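Local atomic coordinates of 223aa long hypothetical arylmalonate decarboxylase (Sulfolobus tokodaii, PDB entry 2DGD), a protein that is of unproven function but probably acts as a carbon-carbon lyase related to arylmalonate decarboxylases of the aspartate/glutamate racemase superfamily. Residues Thr78-Ala82 with Ile94-Ser98; Gly114-Ile118 with Asp140-Ile145; Asp22-Pro28 with Asn203-Met207. All coordinates share one frame; numbering follows the deposited sequence.

Contacts 1 and 2 follow each other along the chain, and both are nested inside the long loop that contact 3 closes by bringing helix 19-26 against helix 202-214. Contacts 1 and 3 have centres 18 Å apart, on opposite sides of the centre of the chain, yet they touch through helix 95-105: Pro95 CB is 3.9 Å from Ala206 CB. Contact 2 stands apart, its centre 19 Å from that of contact 1 and 22 Å from that of contact 3, at the C-terminal ends of strands 110-115 and 135-141, the latter outermost in its sheet within this chain. No ligand is bound to locate the active site, which in this superfamily lies between two alpha/beta halves.

Contact 1 of 3, residues Thr78-Ala82 with Ile94-Ser98; sequences THKHA and IPEES
Thr78 CG2 meets Ile94 CG2 at 4.0 Å where the loop after strand 69-72 comes up to the first turn of helix 95-105, and Ala82 CB lies 4.3 Å from Ile94 CD1. Beside this apolar packing stands His79. Its CB points away from the helix, but with CG anti to the carbonyl carbon (chi1 -76°) the ring swings back toward Glu96, and Trp128 also meets it. CG and CD2 each lie 4.0 Å from Glu96 OE2. That oxygen comes over one ring face toward the CE1 side, too close to CE1 to be trusted in the model, so its exact placing is doubtful. ND1 and NE2 approach it at angles too poor for bonding; ND1 instead gives a weak hydrogen bond to Thr78 OG1, itself bonded to Thr75 O. An alanine here would probably leave Thr78 OG1 without its weak ND1 donor and open a gap beside Trp128.

A water donates to Thr78 O and, weakly, to Glu97 OE1, which also forms a salt bridge with Lys86. Loop and helix are thus joined by methyl packing and a water, with no direct hydrogen bond between them; the ring-carboxylate approach cannot be read as a bond.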
loop_
_atom_site.group_PDB
_atom_site.type_symbol
_atom_site.label_atom_id
_atom_site.label_comp_id
_atom_site.label_asym_id
_atom_site.label_seq_id
_atom_site.Cartn_x
_atom_site.Cartn_y
_atom_site.Cartn_z
ATOM N N THR A 78 10.774 -2.140 -44.708
ATOM C CA THR A 78 11.050 -0.823 -44.158
ATOM C C THR A 78 12.339 -0.179 -44.662
ATOM O O THR A 78 12.451 1.048 -44.704
ATOM C CB THR A 78 11.082 -0.864 -42.615
ATOM O OG1 THR A 78 12.114 -1.754 -42.173
ATOM C CG2 THR A 78 9.744 -1.339 -42.076
ATOM N N HIS A 79 13.307 -0.996 -45.057
ATOM C CA HIS A 79 14.579 -0.468 -45.540
ATOM C C HIS A 79 14.524 0.090 -46.964
ATOM O O HIS A 79 15.038 1.176 -47.223
ATOM C CB HIS A 79 15.663 -1.543 -45.443
ATOM C CG HIS A 79 16.163 -1.773 -44.050
ATOM N ND1 HIS A 79 15.329 -2.078 -42.997
ATOM C CD2 HIS A 79 17.416 -1.757 -43.540
ATOM C CE1 HIS A 79 16.046 -2.241 -41.898
ATOM N NE2 HIS A 79 17.317 -2.051 -42.201
ATOM N N LYS A 80 13.896 -0.640 -47.882
ATOM C CA LYS A 80 13.804 -0.187 -49.268
ATOM C C LYS A 80 12.426 0.250 -49.745
ATOM O O LYS A 80 12.315 0.909 -50.770
ATOM C CB LYS A 80 14.329 -1.268 -50.220
ATOM C CG LYS A 80 15.784 -1.086 -50.651
ATOM C CD LYS A 80 16.771 -1.495 -49.574
ATOM C CE LYS A 80 16.825 -3.007 -49.436
ATOM N NZ LYS A 80 17.270 -3.662 -50.707
ATOM N N HIS A 81 11.374 -0.102 -49.017
ATOM C CA HIS A 81 10.028 0.284 -49.444
ATOM C C HIS A 81 9.200 1.069 -48.427
ATOM O O HIS A 81 7.970 1.029 -48.455
ATOM C CB HIS A 81 9.255 -0.956 -49.886
ATOM C CG HIS A 81 9.915 -1.704 -51.002
ATOM N ND1 HIS A 81 11.057 -2.454 -50.820
ATOM C CD2 HIS A 81 9.613 -1.790 -52.318
ATOM C CE1 HIS A 81 11.430 -2.970 -51.978
ATOM N NE2 HIS A 81 10.571 -2.583 -52.903
ATOM N N ALA A 82 9.877 1.790 -47.541
ATOM C CA ALA A 82 9.198 2.584 -46.529
ATOM C C ALA A 82 8.142 3.487 -47.168
ATOM O O ALA A 82 7.060 3.678 -46.614
ATOM C CB ALA A 82 10.213 3.425 -45.759
ATOM N N ILE A 94 6.658 3.862 -38.071
ATOM C CA ILE A 94 7.622 2.829 -38.411
ATOM C C ILE A 94 8.651 2.828 -37.293
ATOM O O ILE A 94 9.487 3.718 -37.216
ATOM C CB ILE A 94 8.295 3.119 -39.771
ATOM C CG1 ILE A 94 7.233 3.100 -40.874
ATOM C CG2 ILE A 94 9.365 2.074 -40.066
ATOM C CD1 ILE A 94 7.760 3.454 -42.241
ATOM N N PRO A 95 8.591 1.824 -36.399
ATOM C CA PRO A 95 9.522 1.722 -35.271
ATOM C C PRO A 95 10.979 2.084 -35.554
ATOM O O PRO A 95 11.594 2.815 -34.776
ATOM C CB PRO A 95 9.332 0.279 -34.781
ATOM C CG PRO A 95 8.624 -0.417 -35.909
ATOM C CD PRO A 95 7.732 0.631 -36.473
ATOM N N GLU A 96 11.528 1.591 -36.660
ATOM C CA GLU A 96 12.915 1.880 -37.014
ATOM C C GLU A 96 13.159 3.388 -37.153
ATOM O O GLU A 96 14.180 3.904 -36.705
ATOM C CB GLU A 96 13.277 1.157 -38.315
ATOM C CG GLU A 96 14.724 1.315 -38.729
ATOM C CD GLU A 96 15.277 0.064 -39.393
ATOM O OE1 GLU A 96 15.471 -0.961 -38.691
ATOM O OE2 GLU A 96 15.515 0.110 -40.619
ATOM N N GLU A 97 12.217 4.090 -37.772
ATOM C CA GLU A 97 12.335 5.530 -37.947
ATOM C C GLU A 97 12.121 6.257 -36.620
ATOM O O GLU A 97 12.652 7.344 -36.408
ATOM C CB GLU A 97 11.316 6.022 -38.977
ATOM C CG GLU A 97 11.517 5.453 -40.375
ATOM C CD GLU A 97 10.615 6.110 -41.429
ATOM O OE1 GLU A 97 10.710 5.707 -42.617
ATOM O OE2 GLU A 97 9.820 7.024 -41.079
ATOM N N SER A 98 11.337 5.652 -35.733
ATOM C CA SER A 98 11.059 6.229 -34.420
ATOM C C SER A 98 12.350 6.222 -33.616
ATOM O O SER A 98 12.666 7.183 -32.912
ATOM C CB SER A 98 10.000 5.404 -33.686
ATOM O OG SER A 98 8.797 5.339 -34.425
HETATM O O HOH W 1 13.130 3.290 -42.398
#

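Contact 2 of 3, residues Gly114-Ile118 with Asp140-Ile145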
loop_
_atom_site.group_PDB
_atom_site.type_symbol
_atom_site.label_atom_id
_atom_site.label_comp_id
_atom_site.label_asym_id
_atom_site.label_seq_id
_atom_site.Cartn_x
_atom_site.Cartn_y
_atom_site.Cartn_z
ATOM N N GLY A 114 22.571 -3.828 -29.884
ATOM C CA GLY A 114 22.315 -5.202 -29.503
ATOM C C GLY A 114 21.204 -5.738 -30.386
ATOM O O GLY A 114 20.241 -5.025 -30.651
ATOM N N THR A 115 21.331 -6.975 -30.858
ATOM C CA THR A 115 20.303 -7.573 -31.714
ATOM C C THR A 115 20.074 -9.042 -31.354
ATOM O O THR A 115 20.819 -9.630 -30.572
ATOM C CB THR A 115 20.687 -7.529 -33.217
ATOM O OG1 THR A 115 21.516 -8.652 -33.528
ATOM C CG2 THR A 115 21.441 -6.267 -33.551
ATOM N N PRO A 116 19.016 -9.645 -31.906
ATOM C CA PRO A 116 18.765 -11.051 -31.595
ATOM C C PRO A 116 19.242 -11.934 -32.753
ATOM O O PRO A 116 19.200 -13.157 -32.671
ATOM C CB PRO A 116 17.255 -11.081 -31.430
ATOM C CG PRO A 116 16.812 -10.167 -32.520
ATOM C CD PRO A 116 17.802 -9.006 -32.447
ATOM N N TYR A 117 19.714 -11.287 -33.816
ATOM C CA TYR A 117 20.168 -11.961 -35.035
ATOM C C TYR A 117 21.531 -12.637 -34.983
ATOM O O TYR A 117 22.241 -12.582 -33.982
ATOM C CB TYR A 117 20.194 -10.968 -36.195
ATOM C CG TYR A 117 19.037 -10.007 -36.222
ATOM C CD1 TYR A 117 17.725 -10.465 -36.265
ATOM C CD2 TYR A 117 19.256 -8.632 -36.220
ATOM C CE1 TYR A 117 16.655 -9.579 -36.309
ATOM C CE2 TYR A 117 18.200 -7.735 -36.264
ATOM C CZ TYR A 117 16.901 -8.212 -36.310
ATOM O OH TYR A 117 15.856 -7.318 -36.381
ATOM N N ILE A 118 21.890 -13.248 -36.109
ATOM C CA ILE A 118 23.164 -13.933 -36.261
ATOM C C ILE A 118 24.146 -13.012 -36.978
ATOM O O ILE A 118 23.740 -12.152 -37.753
ATOM C CB ILE A 118 23.001 -15.232 -37.077
ATOM C CG1 ILE A 118 22.282 -14.929 -38.391
ATOM C CG2 ILE A 118 22.237 -16.271 -36.271
ATOM C CD1 ILE A 118 22.100 -16.142 -39.273
ATOM N N ASP A 140 26.616 -6.769 -30.787
ATOM C CA ASP A 140 26.551 -8.210 -30.571
ATOM C C ASP A 140 25.112 -8.659 -30.833
ATOM O O ASP A 140 24.196 -7.839 -30.850
ATOM C CB ASP A 140 26.970 -8.568 -29.136
ATOM C CG ASP A 140 27.341 -10.041 -28.980
ATOM O OD1 ASP A 140 27.621 -10.476 -27.839
ATOM O OD2 ASP A 140 27.357 -10.770 -29.998
ATOM N N GLY A 141 24.922 -9.958 -31.051
ATOM C CA GLY A 141 23.596 -10.485 -31.317
ATOM C C GLY A 141 23.374 -11.803 -30.603
ATOM O O GLY A 141 24.331 -12.447 -30.185
ATOM N N LEU A 142 22.115 -12.207 -30.457
ATOM C CA LEU A 142 21.789 -13.456 -29.780
ATOM C C LEU A 142 21.933 -14.644 -30.717
ATOM O O LEU A 142 21.859 -15.792 -30.290
ATOM C CB LEU A 142 20.361 -13.411 -29.230
ATOM C CG LEU A 142 20.062 -12.343 -28.178
ATOM C CD1 LEU A 142 18.577 -12.371 -27.834
ATOM C CD2 LEU A 142 20.915 -12.586 -26.949
ATOM N N GLY A 143 22.125 -14.356 -32.001
ATOM C CA GLY A 143 22.284 -15.401 -32.995
ATOM C C GLY A 143 21.082 -16.301 -33.163
ATOM O O GLY A 143 21.228 -17.522 -33.188
ATOM N N LYS A 144 19.891 -15.713 -33.268
ATOM C CA LYS A 144 18.667 -16.492 -33.450
ATOM C C LYS A 144 18.124 -16.226 -34.840
ATOM O O LYS A 144 18.509 -15.252 -35.489
ATOM C CB LYS A 144 17.615 -16.122 -32.399
ATOM C CG LYS A 144 17.963 -16.571 -30.996
ATOM C CD LYS A 144 16.827 -16.317 -30.022
ATOM C CE LYS A 144 17.181 -16.802 -28.622
ATOM N NZ LYS A 144 16.072 -16.572 -27.649
ATOM N N ILE A 145 17.226 -17.093 -35.297
ATOM C CA ILE A 145 16.654 -16.954 -36.628
ATOM C C ILE A 145 15.132 -16.884 -36.629
ATOM O O ILE A 145 14.549 -15.997 -37.247
ATOM C CB ILE A 145 17.086 -18.124 -37.521
ATOM C CG1 ILE A 145 18.610 -18.188 -37.591
ATOM C CG2 ILE A 145 16.503 -17.961 -38.906
ATOM C CD1 ILE A 145 19.129 -19.422 -38.294
#
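Thr115 and Gly141 lie side by side where strands 110-115 and 135-141, the two parallel strands of a beta-alpha-beta unit connected through helix 119-130, run out into loops. The pairing is regular at first. Thr115 N bonds to Asp140 O at 3.0 Å, and Thr115 O accepts from Leu142 N at 2.9 Å. Glycine suits position 141, since a CB there would run into Thr115 OG1 and Tyr117 O. Thr115 OG1 is turned into place between its own backbone N and carbonyl carbon (chi1 84°), where it takes the N-H of Tyr117 in an ST turn and also bonds Thr122 OG1.

Beyond the strands the two segments stay laced together. Pro116 O receives Lys144 N at 2.7 Å, and Tyr117 O receives Gly143 N at the same distance. The buried part of the contact centres on Pro116, whose CB lies 4.0 Å from Leu142 CD1 while the Leu142 CB rests against Pro116 O. Ile150 and Leu182 add to the cover over this buried proline, and Leu142 continues onto Thr157 and Leu161 of helix 155-163.

The far end lies toward solvent, with Gly143 and Ile145 exposed. There Ile118 lays its CG2 along the backbone of Gly143, which has a positive phi of 63°, whereas its reach to Ile145 is longer, Ile118 CG2 to Ile145 CG1 being 4.3 Å. Lys144 has its CB against Pro116 O, and the chain, extended beyond CG, leads away until NZ bonds Thr153 OG1 and Asp149 O. Back on the buried side, Pro116 CD sits 3.8 Å above the centre of the Tyr117 ring.

Contact 3 of 3, residues Asp22-Pro28 with Asn203-Met207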
loop_
_atom_site.group_PDB
_atom_site.type_symbol
_atom_site.label_atom_id
_atom_site.label_comp_id
_atom_site.label_asym_id
_atom_site.label_seq_id
_atom_site.Cartn_x
_atom_site.Cartn_y
_atom_site.Cartn_z
ATOM N N ASP A 22 4.774 -5.920 -24.808
ATOM C CA ASP A 22 5.443 -4.647 -24.538
ATOM C C ASP A 22 4.479 -3.475 -24.676
ATOM O O ASP A 22 4.375 -2.635 -23.782
ATOM C CB ASP A 22 6.618 -4.436 -25.498
ATOM C CG ASP A 22 7.877 -5.146 -25.047
ATOM O OD1 ASP A 22 8.879 -5.108 -25.791
ATOM O OD2 ASP A 22 7.871 -5.735 -23.948
ATOM N N LEU A 23 3.773 -3.429 -25.802
ATOM C CA LEU A 23 2.823 -2.362 -26.079
ATOM C C LEU A 23 1.762 -2.191 -24.996
ATOM O O LEU A 23 1.468 -1.072 -24.591
ATOM C CB LEU A 23 2.168 -2.601 -27.441
ATOM C CG LEU A 23 2.621 -1.705 -28.608
ATOM C CD1 LEU A 23 4.064 -1.255 -28.435
ATOM C CD2 LEU A 23 2.438 -2.468 -29.921
ATOM N N TRP A 24 1.184 -3.287 -24.522
ATOM C CA TRP A 24 0.173 -3.196 -23.475
ATOM C C TRP A 24 0.771 -2.742 -22.150
ATOM O O TRP A 24 0.173 -1.954 -21.427
ATOM C CB TRP A 24 -0.536 -4.539 -23.281
ATOM C CG TRP A 24 -1.715 -4.725 -24.197
ATOM C CD1 TRP A 24 -1.750 -5.426 -25.375
ATOM C CD2 TRP A 24 -3.025 -4.170 -24.022
ATOM N NE1 TRP A 24 -3.001 -5.343 -25.938
ATOM C CE2 TRP A 24 -3.804 -4.579 -25.132
ATOM C CE3 TRP A 24 -3.618 -3.366 -23.036
ATOM C CZ2 TRP A 24 -5.147 -4.211 -25.281
ATOM C CZ3 TRP A 24 -4.952 -3.000 -23.188
ATOM C CH2 TRP A 24 -5.701 -3.424 -24.303
ATOM N N LYS A 25 1.951 -3.249 -21.826
ATOM C CA LYS A 25 2.615 -2.863 -20.596
ATOM C C LYS A 25 2.921 -1.361 -20.594
ATOM O O LYS A 25 2.910 -0.717 -19.549
ATOM C CB LYS A 25 3.902 -3.666 -20.441
ATOM C CG LYS A 25 3.682 -5.037 -19.848
ATOM C CD LYS A 25 3.326 -4.866 -18.397
ATOM C CE LYS A 25 3.105 -6.178 -17.671
ATOM N NZ LYS A 25 2.886 -5.900 -16.209
HETATM N N MSE A 26 3.186 -0.805 -21.772
HETATM C CA MSE A 26 3.497 0.614 -21.902
HETATM C C MSE A 26 2.253 1.477 -22.071
HETATM O O MSE A 26 2.287 2.687 -21.834
HETATM C CB MSE A 26 4.424 0.839 -23.095
HETATM C CG MSE A 26 5.704 0.040 -23.025
HETATM SE SE MSE A 26 6.864 0.327 -24.541
HETATM C CE MSE A 26 6.117 -0.936 -25.776
ATOM N N ALA A 27 1.155 0.859 -22.482
ATOM C CA ALA A 27 -0.079 1.599 -22.696
ATOM C C ALA A 27 -0.571 2.258 -21.420
ATOM O O ALA A 27 -0.790 1.586 -20.416
ATOM C CB ALA A 27 -1.152 0.674 -23.243
ATOM N N PRO A 28 -0.720 3.594 -21.428
ATOM C CA PRO A 28 -1.205 4.281 -20.230
ATOM C C PRO A 28 -2.693 3.999 -20.076
ATOM O O PRO A 28 -3.327 3.479 -20.998
ATOM C CB PRO A 28 -0.899 5.750 -20.522
ATOM C CG PRO A 28 -0.984 5.831 -21.993
ATOM C CD PRO A 28 -0.285 4.567 -22.446
ATOM N N ASN A 203 10.520 -1.399 -29.626
ATOM C CA ASN A 203 9.143 -1.281 -29.181
ATOM C C ASN A 203 8.905 0.001 -28.399
ATOM O O ASN A 203 7.899 0.673 -28.609
ATOM C CB ASN A 203 8.730 -2.500 -28.353
ATOM C CG ASN A 203 8.615 -3.757 -29.192
ATOM O OD1 ASN A 203 8.308 -3.692 -30.381
ATOM N ND2 ASN A 203 8.847 -4.909 -28.574
ATOM N N ALA A 204 9.826 0.356 -27.511
ATOM C CA ALA A 204 9.673 1.578 -26.727
ATOM C C ALA A 204 9.679 2.809 -27.640
ATOM O O ALA A 204 8.902 3.749 -27.443
ATOM C CB ALA A 204 10.781 1.684 -25.699
ATOM N N ALA A 205 10.561 2.800 -28.636
ATOM C CA ALA A 205 10.656 3.905 -29.575
ATOM C C ALA A 205 9.343 4.037 -30.334
ATOM O O ALA A 205 8.840 5.138 -30.539
ATOM C CB ALA A 205 11.792 3.674 -30.538
ATOM N N ALA A 206 8.780 2.910 -30.749
ATOM C CA ALA A 206 7.521 2.941 -31.476
ATOM C C ALA A 206 6.412 3.585 -30.638
ATOM O O ALA A 206 5.677 4.442 -31.131
ATOM C CB ALA A 206 7.124 1.541 -31.880
HETATM N N MSE A 207 6.291 3.175 -29.376
HETATM C CA MSE A 207 5.264 3.729 -28.493
HETATM C C MSE A 207 5.488 5.210 -28.243
HETATM O O MSE A 207 4.538 5.992 -28.153
HETATM C CB MSE A 207 5.243 2.986 -27.163
HETATM C CG MSE A 207 4.178 1.922 -27.113
HETATM SE SE MSE A 207 2.389 2.661 -27.303
HETATM C CE MSE A 207 1.794 2.489 -25.462
#
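Met207, present as selenomethionine, folds across the last turn of helix 19-26, overlapping Leu23, Met26 and Ala27. Bends at chi2 and chi3 carry its CE past the side chain of Met26 to the end of that helix, where it lies 3.5 Å from Ala27 N and also nears Pro28 CD. Closer to its backbone, Met207 CG is 3.4 Å from Leu23 CD1 and 3.7 Å from Met26 CE. Met26, also selenomethionine, crosses Met207 obliquely: its selenium lies over Ala204, 3.8 Å from CA, while its CE reaches Asn203 CB at 4.0 Å.

One polar link flanks this apolar core. Asn203 ND2 donates to Asp22 OD1 at 2.8 Å, with an angle of 158° at the hydrogen, on the anti side and somewhat out of the plane of the carboxylate, which is turned 76° from that of the amide. Asp22 OD1 also accepts from Thr184 N, and OD2 takes Ser183 OG and Tyr185 N, so several donors grip the buried carboxylate; Asn203 ND2 has a second acceptor in Thr180 O.

The two helix segments pass 10.0 Å apart at a crossing angle of -51°. On the sheet side, Leu23 packs on Val10 and Ile33 and Met207 on Ile8, residues of strands 6-13 and 31-38, while Ala205 faces Ser98 and Val99 of helix 95-105 and Trp24 stacks on Trp24 of a second subunit.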